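MerB2 (Bacillus megaterium, PDB 5C17) probably cleaves the carbon-mercury bond of organomercurial compounds, as an alkylmercury lyase, and binds the mercury(II) ion in this crystal form. Local coordinates at residues 23-26 with 27-31; 132-136 with 137-141; 190-194 with 195-199. All coordinates share one frame; numbering follows the deposited sequence.

Contact 1. Residues 23-26 with 27-31; sequences VPIL and RTIFF
Helix 22-34 carries this contact, two turns of which join V23, P24, I25 and L26 to R27, T28, I29 and F30 by successive i to i+4 bonds. R27 N donates to V23 O at 2.8 Å, and I29 N and F30 N close the same kind of bond onto I25 O and L26 O. P24 stands early in the helix, where the backbone N-H that a proline lacks is not called on by a preceding turn, and its carbonyl accepts two donors. T28 N reaches P24 O at 3.1 Å, and T28 OG1 gives a second bond to the same P24 O at 2.8 Å. These two donors approach from opposite faces of the P24 carbonyl plane. With OG1 placed anti to the carbonyl carbon (chi1 -57°), the T28 hydroxyl lies back along its own helix, while the residue itself packs against L44, Q47 and T48 of helix 41-48.

On the buried side, the CG2 branch of I25 meets the tip of I29, CD1, at 3.8 Å. I25 continues onto V58 and L62 of helix 52-64, and I29 onto I76 and A79 of strand 76-79. At the other flank the aliphatic part of R27 runs past V23, with R27 CD 3.9 Å from V23 CG1. Its guanidinium has F31 CE2 over the centre of one face, 3.7 Å above the plane, and R27 NH1 bonds to L208 O near the chain's C-terminus.

The T28 hydroxyl gives its hydrogen to its own helix, which is consistent with a polar side chain packing against helix 41-48, while the isoleucines offer only carbon to neighbouring elements.

Contact 2. Residues 132-136 with 137-141; sequences VTVRN and GKLAK
The R135 carbonyl and the K138 carbonyl face each other's N-H groups across the hairpin, but not in the same way. K138 N stands above the plane of the R135 carbonyl, 61° out of it, at 3.0 Å from R135 O, whereas R135 N comes to K138 O with only a 17° tilt, at 2.9 Å. The guanidinium of R135 meets V134 O close to its own plane through NH1, at 2.9 Å, although that donor lies above the plane of the V134 carbonyl; NH2 forms a salt bridge with D118 on strand 117-122.

Farther along, two residues of one strand lie opposite a single residue of the other. T133 O takes A140 N at 2.9 Å, T133 N gives to K141 O at 3.0 Å, and the side chain supplies the third link: T133 OG1, turned between its backbone N and carbonyl carbon (chi1 65°), accepts K141 N at 2.9 Å. A valine in place of T133 would remove that acceptor, and K141 N would probably be left without its mate where the strand bulges. On the other face, L139 CD2 touches V132 CG1 at 3.7 Å and V134 CG2 at 4.1 Å. V132 and V134 also touch L107 of helix 103-113, and V132 and L139 touch L194 of helix 194-207.

N136 and G137, both with positive phi, form the corner of a type I' turn, and the whole is a two-residue beta hairpin with a beta bulge at A140 and K141, closing one edge of the large antiparallel sheet.

Contact 3. Residues 190-194 with 195-199; sequences EIMTL and EQALS
Q196 reaches back over T193 at the start of helix 194-207, and each atom of its side chain finds something there. CB lies 3.4 Å from T193 OG1, and CG comes closer, 3.1 Å from the same oxygen. Beyond CG the chain is extended, carrying the amide across T193: CD still borders OG1, and NE2 lies 3.7 Å from T193 OG1, with the methyl CG2 a little farther off. The tip, OE1, accepts T193 N at 3.0 Å; this donor sits above the amide plane, 53° out of it. OE1 also rests against M192 CB.

T193 returns the bond from its own side chain. Its OG1 is held between the backbone N and the carbonyl carbon (chi1 66°), from where it accepts Q196 N at 3.1 Å. This bond and the one from T193 N to Q196 OE1 make a capping box, with T193 as N-cap; separately, T193 O takes A197 N in the first helical bond. From the preceding strand, M192 bends at its last torsion to bring CE to within 3.4 Å of A197 N and against A197 CB. L194 and A197 both face L107 of helix 103-113.

The reciprocal pair of bonds is likely to fix how the chain turns from strand 190-192 into the helix: the N-H groups of T193 and Q196, which the helix's own i to i+4 pattern would not pair, are taken up by each other's side chains.

In the fold
Contacts 2 and 3 belong together, whereas contact 1 stands apart: its centre is about 25 Å from that of contact 3, on the opposite side of the chain's centre. Contact 2 is a surface hairpin, yet L139 turns inward and packs on L194, E195 and L198, so that the start of helix 194-207 covers one face of the hairpin strands. Contacts 1 and 3 are both partly buried; contact 1 lies within a helix, contact 3 at a strand-to-helix junction. In each a threonine hydroxyl serves backbone groups: that of T28 donates to a carbonyl of 23-26, that of T193 accepts an N-H at the helix start. In contact 2 the threonine hydroxyl accepts at a bulge, and the exposed side adds charged pairs.

Contact 1. Residues 23-26 with 27-31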
ATOM      1  N   VAL A  23     -12.898  -9.895   3.342  1.00  9.95           N
ATOM      2  CA  VAL A  23     -11.573 -10.506   3.430  1.00 10.24           C
ATOM      3  C   VAL A  23     -11.364 -11.596   2.371  1.00  8.58           C
ATOM      4  O   VAL A  23     -10.343 -11.597   1.691  1.00  9.30           O
ATOM      5  CB  VAL A  23     -11.213 -10.977   4.863  1.00 10.70           C
ATOM      6  CG1 VAL A  23      -9.907 -11.768   4.857  1.00 11.70           C
ATOM      7  CG2 VAL A  23     -11.066  -9.774   5.763  1.00 12.61           C
ATOM      8  N   PRO A  24     -12.332 -12.519   2.185  1.00  9.00           N
ATOM      9  CA  PRO A  24     -12.141 -13.482   1.088  1.00  9.64           C
ATOM     10  C   PRO A  24     -11.905 -12.812  -0.277  1.00  8.67           C
ATOM     11  O   PRO A  24     -11.032 -13.232  -1.051  1.00  9.65           O
ATOM     12  CB  PRO A  24     -13.453 -14.291   1.104  1.00 10.04           C
ATOM     13  CG  PRO A  24     -13.878 -14.240   2.547  1.00 10.88           C
ATOM     14  CD  PRO A  24     -13.508 -12.841   3.005  1.00 10.47           C
ATOM     15  N   ILE A  25     -12.656 -11.756  -0.557  1.00  8.96           N
ATOM     16  CA  ILE A  25     -12.534 -11.044  -1.822  1.00  9.02           C
ATOM     17  C   ILE A  25     -11.204 -10.280  -1.924  1.00  8.85           C
ATOM     18  O   ILE A  25     -10.502 -10.384  -2.925  1.00  9.49           O
ATOM     19  CB  ILE A  25     -13.779 -10.155  -2.065  1.00  9.81           C
ATOM     20  CG1 ILE A  25     -14.978 -11.047  -2.399  1.00 10.71           C
ATOM     21  CG2 ILE A  25     -13.524  -9.134  -3.180  1.00 10.87           C
ATOM     22  CD1 ILE A  25     -16.314 -10.361  -2.314  1.00 12.66           C
ATOM     23  N   LEU A  26     -10.842  -9.563  -0.864  1.00  9.21           N
ATOM     24  CA  LEU A  26      -9.576  -8.836  -0.840  1.00  9.17           C
ATOM     25  C   LEU A  26      -8.395  -9.777  -0.981  1.00  8.04           C
ATOM     26  O   LEU A  26      -7.459  -9.480  -1.720  1.00  9.03           O
ATOM     27  CB  LEU A  26      -9.419  -7.999   0.426  1.00  8.75           C
ATOM     28  CG  LEU A  26     -10.172  -6.673   0.411  1.00  9.36           C
ATOM     29  CD1 LEU A  26     -10.221  -6.089   1.808  1.00 10.47           C
ATOM     30  CD2 LEU A  26      -9.544  -5.667  -0.569  1.00  9.74           C
ATOM     31  N   ARG A  27      -8.411 -10.916  -0.277  1.00  8.45           N
ATOM     32  CA  ARG A  27      -7.313 -11.877  -0.425  1.00  8.99           C
ATOM     33  C   ARG A  27      -7.179 -12.317  -1.871  1.00  9.10           C
ATOM     34  O   ARG A  27      -6.087 -12.367  -2.444  1.00  9.36           O
ATOM     35  CB  ARG A  27      -7.543 -13.115   0.436  1.00  9.03           C
ATOM     36  CG  ARG A  27      -7.383 -12.879   1.933  1.00  9.54           C
ATOM     37  CD  ARG A  27      -7.682 -14.164   2.735  1.00 10.34           C
ATOM     38  NE  ARG A  27      -6.756 -15.228   2.384  1.00 10.62           N
ATOM     39  CZ  ARG A  27      -5.544 -15.359   2.891  1.00 11.31           C
ATOM     40  NH1 ARG A  27      -5.100 -14.525   3.825  1.00 11.44           N
ATOM     41  NH2 ARG A  27      -4.764 -16.317   2.443  1.00 13.95           N
ATOM     42  N   THR A  28      -8.311 -12.666  -2.468  1.00  9.07           N
ATOM     43  CA  THR A  28      -8.309 -13.188  -3.814  1.00  9.36           C
ATOM     44  C   THR A  28      -7.734 -12.146  -4.779  1.00  9.01           C
ATOM     45  O   THR A  28      -6.905 -12.458  -5.653  1.00 10.62           O
ATOM     46  CB  THR A  28      -9.725 -13.648  -4.221  1.00  9.63           C
ATOM     47  OG1 THR A  28     -10.189 -14.625  -3.270  1.00 10.34           O
ATOM     48  CG2 THR A  28      -9.707 -14.268  -5.588  1.00 10.98           C
ATOM     49  N   ILE A  29      -8.139 -10.895  -4.612  1.00  9.22           N
ATOM     50  CA  ILE A  29      -7.640  -9.832  -5.484  1.00  9.62           C
ATOM     51  C   ILE A  29      -6.135  -9.611  -5.250  1.00  9.19           C
ATOM     52  O   ILE A  29      -5.321  -9.609  -6.178  1.00 10.08           O
ATOM     53  CB  ILE A  29      -8.386  -8.509  -5.247  1.00  8.92           C
ATOM     54  CG1 ILE A  29      -9.867  -8.648  -5.621  1.00  9.44           C
ATOM     55  CG2 ILE A  29      -7.747  -7.393  -6.068  1.00  9.99           C
ATOM     56  CD1 ILE A  29     -10.752  -7.466  -5.164  1.00 10.13           C
ATOM     57  N   PHE A  30      -5.779  -9.429  -3.984  1.00  9.19           N
ATOM     58  CA  PHE A  30      -4.421  -9.066  -3.573  1.00  9.04           C
ATOM     59  C   PHE A  30      -3.402 -10.092  -4.052  1.00  9.60           C
ATOM     60  O   PHE A  30      -2.383  -9.740  -4.644  1.00  9.94           O
ATOM     61  CB  PHE A  30      -4.409  -8.919  -2.054  1.00 10.17           C
ATOM     62  CG  PHE A  30      -3.092  -8.469  -1.465  1.00 10.48           C
ATOM     63  CD1 PHE A  30      -2.656  -7.150  -1.592  1.00 10.44           C
ATOM     64  CD2 PHE A  30      -2.323  -9.354  -0.732  1.00 10.70           C
ATOM     65  CE1 PHE A  30      -1.462  -6.739  -1.007  1.00 11.39           C
ATOM     66  CE2 PHE A  30      -1.137  -8.948  -0.136  1.00 11.41           C
ATOM     67  CZ  PHE A  30      -0.707  -7.643  -0.278  1.00 11.49           C
ATOM     68  N   PHE A  31      -3.683 -11.376  -3.823  1.00 10.11           N
ATOM     69  CA  PHE A  31      -2.712 -12.381  -4.201  1.00 11.54           C
ATOM     70  C   PHE A  31      -2.666 -12.584  -5.740  1.00 11.18           C
ATOM     71  O   PHE A  31      -1.645 -12.998  -6.278  1.00 12.91           O
ATOM     72  CB  PHE A  31      -2.944 -13.668  -3.397  1.00 13.78           C
ATOM     73  CG  PHE A  31      -2.695 -13.485  -1.905  1.00 15.88           C
ATOM     74  CD1 PHE A  31      -1.436 -13.115  -1.441  1.00 17.73           C
ATOM     75  CD2 PHE A  31      -3.719 -13.644  -0.978  1.00 18.95           C
ATOM     76  CE1 PHE A  31      -1.203 -12.925  -0.088  1.00 19.32           C
ATOM     77  CE2 PHE A  31      -3.481 -13.464   0.385  1.00 19.75           C
ATOM     78  CZ  PHE A  31      -2.226 -13.096   0.820  1.00 19.97           C
TER

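Contact 2. Residues 132-136 with 137-141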
ATOM      1  N   VAL A 132      16.032   1.319  -1.982  1.00 10.74           N
ATOM      2  CA  VAL A 132      16.010   0.568  -0.737  1.00 10.93           C
ATOM      3  C   VAL A 132      15.899  -0.898  -1.103  1.00 12.18           C
ATOM      4  O   VAL A 132      15.112  -1.253  -1.976  1.00 12.83           O
ATOM      5  CB  VAL A 132      14.808   0.946   0.155  1.00 10.85           C
ATOM      6  CG1 VAL A 132      14.824   0.138   1.432  1.00 11.53           C
ATOM      7  CG2 VAL A 132      14.831   2.439   0.482  1.00 12.61           C
ATOM      8  N   THR A 133      16.669  -1.758  -0.449  1.00 11.76           N
ATOM      9  CA  THR A 133      16.463  -3.192  -0.612  1.00 12.47           C
ATOM     10  C   THR A 133      16.281  -3.846   0.748  1.00 12.28           C
ATOM     11  O   THR A 133      16.788  -3.367   1.774  1.00 13.24           O
ATOM     12  CB  THR A 133      17.598  -3.899  -1.384  1.00 14.58           C
ATOM     13  OG1 THR A 133      18.801  -3.817  -0.636  1.00 15.22           O
ATOM     14  CG2 THR A 133      17.817  -3.263  -2.754  1.00 15.60           C
ATOM     15  N   VAL A 134      15.534  -4.943   0.733  1.00 11.75           N
ATOM     16  CA  VAL A 134      15.258  -5.713   1.930  1.00 12.01           C
ATOM     17  C   VAL A 134      15.631  -7.161   1.650  1.00 12.72           C
ATOM     18  O   VAL A 134      15.245  -7.711   0.615  1.00 13.52           O
ATOM     19  CB  VAL A 134      13.773  -5.623   2.323  1.00 12.33           C
ATOM     20  CG1 VAL A 134      13.519  -6.376   3.622  1.00 14.85           C
ATOM     21  CG2 VAL A 134      13.325  -4.158   2.463  1.00 13.39           C
ATOM     22  N   ARG A 135      16.394  -7.754   2.567  1.00 13.94           N
ATOM     23  CA  ARG A 135      16.862  -9.127   2.437  1.00 14.86           C
ATOM     24  C   ARG A 135      16.591  -9.855   3.765  1.00 15.66           C
ATOM     25  O   ARG A 135      17.123  -9.477   4.818  1.00 16.07           O
ATOM     26  CB  ARG A 135      18.357  -9.146   2.106  1.00 16.57           C
ATOM     27  CG  ARG A 135      18.756  -8.468   0.802  1.00 17.46           C
ATOM     28  CD  ARG A 135      18.289  -9.250  -0.400  1.00 18.43           C
ATOM     29  NE  ARG A 135      18.662  -8.620  -1.666  1.00 18.87           N
ATOM     30  CZ  ARG A 135      17.871  -7.826  -2.383  1.00 18.29           C
ATOM     31  NH1 ARG A 135      16.647  -7.529  -1.963  1.00 16.17           N
ATOM     32  NH2 ARG A 135      18.313  -7.310  -3.526  1.00 19.48           N
ATOM     33  N   ASN A 136      15.746 -10.884   3.714  1.00 16.29           N
ATOM     34  CA  ASN A 136      15.346 -11.628   4.918  0.53 16.53           C
ATOM     35  C   ASN A 136      14.864 -10.724   6.042  1.00 16.14           C
ATOM     36  O   ASN A 136      15.189 -10.922   7.208  1.00 17.29           O
ATOM     37  CB  ASN A 136      16.487 -12.524   5.412  0.53 18.33           C
ATOM     38  CG  ASN A 136      16.666 -13.725   4.548  0.53 19.47           C
ATOM     39  OD1 ASN A 136      15.844 -13.978   3.672  0.53 18.50           O
ATOM     40  ND2 ASN A 136      17.726 -14.489   4.786  0.53 21.67           N
ATOM     41  N   GLY A 137      14.072  -9.727   5.681  1.00 14.87           N
ATOM     42  CA  GLY A 137      13.458  -8.841   6.649  1.00 15.90           C
ATOM     43  C   GLY A 137      14.327  -7.703   7.129  1.00 15.99           C
ATOM     44  O   GLY A 137      13.868  -6.873   7.906  1.00 17.09           O
ATOM     45  N   LYS A 138      15.569  -7.649   6.654  1.00 14.89           N
ATOM     46  CA  LYS A 138      16.530  -6.653   7.120  1.00 15.05           C
ATOM     47  C   LYS A 138      16.799  -5.657   6.002  1.00 15.21           C
ATOM     48  O   LYS A 138      16.983  -6.037   4.850  1.00 15.70           O
ATOM     49  CB  LYS A 138      17.835  -7.335   7.520  1.00 16.19           C
ATOM     50  CG  LYS A 138      18.835  -6.440   8.216  1.00 18.36           C
ATOM     51  CD  LYS A 138      20.068  -7.234   8.599  1.00 20.87           C
ATOM     52  CE  LYS A 138      20.963  -6.458   9.560  1.00 24.94           C
ATOM     53  NZ  LYS A 138      21.657  -5.344   8.873  1.00 27.85           N
ATOM     54  N   LEU A 139      16.825  -4.376   6.337  1.00 14.12           N
ATOM     55  CA  LEU A 139      17.212  -3.373   5.372  1.00 13.59           C
ATOM     56  C   LEU A 139      18.658  -3.626   4.967  1.00 15.54           C
ATOM     57  O   LEU A 139      19.520  -3.814   5.819  1.00 18.25           O
ATOM     58  CB  LEU A 139      17.064  -1.979   5.969  1.00 14.28           C
ATOM     59  CG  LEU A 139      15.603  -1.571   6.178  1.00 15.40           C
ATOM     60  CD1 LEU A 139      15.507  -0.439   7.196  1.00 17.62           C
ATOM     61  CD2 LEU A 139      14.928  -1.174   4.850  1.00 16.42           C
ATOM     62  N   ALA A 140      18.910  -3.650   3.664  1.00 15.21           N
ATOM     63  CA  ALA A 140      20.260  -3.814   3.134  1.00 16.82           C
ATOM     64  C   ALA A 140      20.685  -2.478   2.517  1.00 18.38           C
ATOM     65  O   ALA A 140      21.269  -1.651   3.203  1.00 21.85           O
ATOM     66  CB  ALA A 140      20.294  -4.965   2.117  1.00 17.25           C
ATOM     67  N   LYS A 141      20.370  -2.229   1.251  1.00 17.07           N
ATOM     68  CA  LYS A 141      20.728  -0.951   0.631  1.00 17.26           C
ATOM     69  C   LYS A 141      19.734   0.107   1.087  1.00 14.08           C
ATOM     70  O   LYS A 141      18.546  -0.176   1.210  1.00 14.38           O
ATOM     71  CB  LYS A 141      20.677  -1.085  -0.900  1.00 20.95           C
ATOM     72  CG  LYS A 141      21.254   0.092  -1.716  1.00 26.65           C
ATOM     73  CD  LYS A 141      20.887  -0.044  -3.211  1.00 31.02           C
ATOM     74  CE  LYS A 141      21.818   0.746  -4.142  1.00 34.77           C
ATOM     75  NZ  LYS A 141      21.707   2.229  -4.007  1.00 36.64           N
TER

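Contact 3. Residues 190-194 with 195-199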
ATOM      1  N   GLU A 190       3.947  13.266  10.404  1.00 17.15           N
ATOM      2  CA  GLU A 190       5.177  13.041  11.135  1.00 16.96           C
ATOM      3  C   GLU A 190       6.100  12.103  10.375  1.00 13.68           C
ATOM      4  O   GLU A 190       5.689  11.401   9.447  1.00 13.58           O
ATOM      5  CB  GLU A 190       4.898  12.499  12.533  1.00 22.26           C
ATOM      6  CG  GLU A 190       4.307  11.121  12.586  1.00 25.96           C
ATOM      7  CD  GLU A 190       3.968  10.713  14.013  1.00 30.65           C
ATOM      8  OE1 GLU A 190       4.644   9.814  14.559  1.00 32.31           O
ATOM      9  OE2 GLU A 190       3.036  11.301  14.597  1.00 32.69           O
ATOM     10  N   ILE A 191       7.355  12.119  10.787  1.00 12.74           N
ATOM     11  CA  ILE A 191       8.378  11.269  10.221  1.00 12.40           C
ATOM     12  C   ILE A 191       8.340   9.920  10.901  1.00 12.72           C
ATOM     13  O   ILE A 191       8.194   9.836  12.129  1.00 13.16           O
ATOM     14  CB  ILE A 191       9.758  11.906  10.430  1.00 13.78           C
ATOM     15  CG1 ILE A 191       9.841  13.249   9.703  1.00 16.13           C
ATOM     16  CG2 ILE A 191      10.886  10.983   9.983  1.00 14.43           C
ATOM     17  CD1 ILE A 191       9.834  13.162   8.215  1.00 18.35           C
ATOM     18  N   MET A 192       8.492   8.875  10.107  1.00 12.40           N
ATOM     19  CA  MET A 192       8.692   7.532  10.646  1.00 13.73           C
ATOM     20  C   MET A 192       9.856   6.892   9.893  1.00 12.39           C
ATOM     21  O   MET A 192      10.279   7.362   8.837  1.00 12.46           O
ATOM     22  CB  MET A 192       7.426   6.676  10.571  1.00 15.35           C
ATOM     23  CG  MET A 192       6.930   6.465   9.155  1.00 15.72           C
ATOM     24  SD  MET A 192       5.493   5.351   8.939  1.00 16.81           S
ATOM     25  CE  MET A 192       6.163   3.780   9.426  1.00 18.32           C
ATOM     26  N   THR A 193      10.375   5.816  10.454  1.00 12.10           N
ATOM     27  CA  THR A 193      11.558   5.187   9.919  1.00 12.84           C
ATOM     28  C   THR A 193      11.189   4.065   8.970  1.00 11.25           C
ATOM     29  O   THR A 193      10.054   3.554   8.964  1.00 12.12           O
ATOM     30  CB  THR A 193      12.418   4.589  11.035  1.00 13.13           C
ATOM     31  OG1 THR A 193      11.703   3.513  11.639  1.00 14.33           O
ATOM     32  CG2 THR A 193      12.787   5.649  12.088  1.00 14.73           C
ATOM     33  N   LEU A 194      12.168   3.653   8.184  1.00 11.28           N
ATOM     34  CA  LEU A 194      11.955   2.543   7.270  1.00 11.84           C
ATOM     35  C   LEU A 194      11.724   1.235   8.021  1.00 11.81           C
ATOM     36  O   LEU A 194      10.894   0.418   7.606  1.00 12.00           O
ATOM     37  CB  LEU A 194      13.140   2.404   6.313  1.00 11.67           C
ATOM     38  CG  LEU A 194      13.533   3.655   5.537  1.00 12.95           C
ATOM     39  CD1 LEU A 194      14.504   3.319   4.427  1.00 13.41           C
ATOM     40  CD2 LEU A 194      12.329   4.400   4.994  1.00 13.08           C
ATOM     41  N   GLU A 195      12.427   1.031   9.134  1.00 12.69           N
ATOM     42  CA  GLU A 195      12.208  -0.166   9.946  1.00 14.27           C
ATOM     43  C   GLU A 195      10.771  -0.219  10.447  1.00 14.09           C
ATOM     44  O   GLU A 195      10.149  -1.282  10.463  1.00 14.05           O
ATOM     45  CB  GLU A 195      13.195  -0.231  11.134  1.00 16.07           C
ATOM     46  CG  GLU A 195      14.602  -0.701  10.752  1.00 18.99           C
ATOM     47  CD  GLU A 195      15.534  -0.931  11.953  1.00 22.15           C
ATOM     48  OE1 GLU A 195      15.061  -1.005  13.116  1.00 22.57           O
ATOM     49  OE2 GLU A 195      16.756  -1.049  11.711  1.00 24.34           O
ATOM     50  N   GLN A 196      10.241   0.926  10.870  1.00 13.88           N
ATOM     51  CA  GLN A 196       8.854   0.960  11.331  1.00 15.84           C
ATOM     52  C   GLN A 196       7.887   0.599  10.190  1.00 14.43           C
ATOM     53  O   GLN A 196       6.913  -0.131  10.399  1.00 15.48           O
ATOM     54  CB  GLN A 196       8.519   2.332  11.937  1.00 19.06           C
ATOM     55  CG  GLN A 196       9.260   2.590  13.251  1.00 21.86           C
ATOM     56  CD  GLN A 196       9.451   4.076  13.673  1.00 23.88           C
ATOM     57  OE1 GLN A 196       9.063   5.040  12.986  1.00 22.62           O
ATOM     58  NE2 GLN A 196      10.066   4.242  14.842  1.00 25.50           N
ATOM     59  N   ALA A 197       8.153   1.084   8.979  1.00 13.03           N
ATOM     60  CA  ALA A 197       7.280   0.780   7.844  1.00 12.99           C
ATOM     61  C   ALA A 197       7.296  -0.714   7.544  1.00 12.76           C
ATOM     62  O   ALA A 197       6.264  -1.299   7.230  1.00 12.90           O
ATOM     63  CB  ALA A 197       7.680   1.588   6.623  1.00 12.89           C
ATOM     64  N   LEU A 198       8.461  -1.343   7.649  1.00 12.45           N
ATOM     65  CA  LEU A 198       8.530  -2.789   7.470  1.00 13.37           C
ATOM     66  C   LEU A 198       7.619  -3.501   8.446  1.00 13.52           C
ATOM     67  O   LEU A 198       6.911  -4.434   8.080  1.00 14.31           O
ATOM     68  CB  LEU A 198       9.957  -3.292   7.639  1.00 14.40           C
ATOM     69  CG  LEU A 198      10.857  -3.195   6.422  1.00 14.98           C
ATOM     70  CD1 LEU A 198      12.294  -3.473   6.811  1.00 16.80           C
ATOM     71  CD2 LEU A 198      10.401  -4.174   5.350  1.00 15.54           C
ATOM     72  N   SER A 199       7.639  -3.062   9.700  1.00 14.02           N
ATOM     73  CA  SER A 199       6.850  -3.732  10.725  1.00 16.17           C
ATOM     74  C   SER A 199       5.343  -3.570  10.483  1.00 16.06           C
ATOM     75  O   SER A 199       4.546  -4.381  10.947  1.00 16.41           O
ATOM     76  CB  SER A 199       7.223  -3.209  12.109  1.00 19.73           C
ATOM     77  OG  SER A 199       6.583  -1.983  12.349  1.00 23.96           O
TER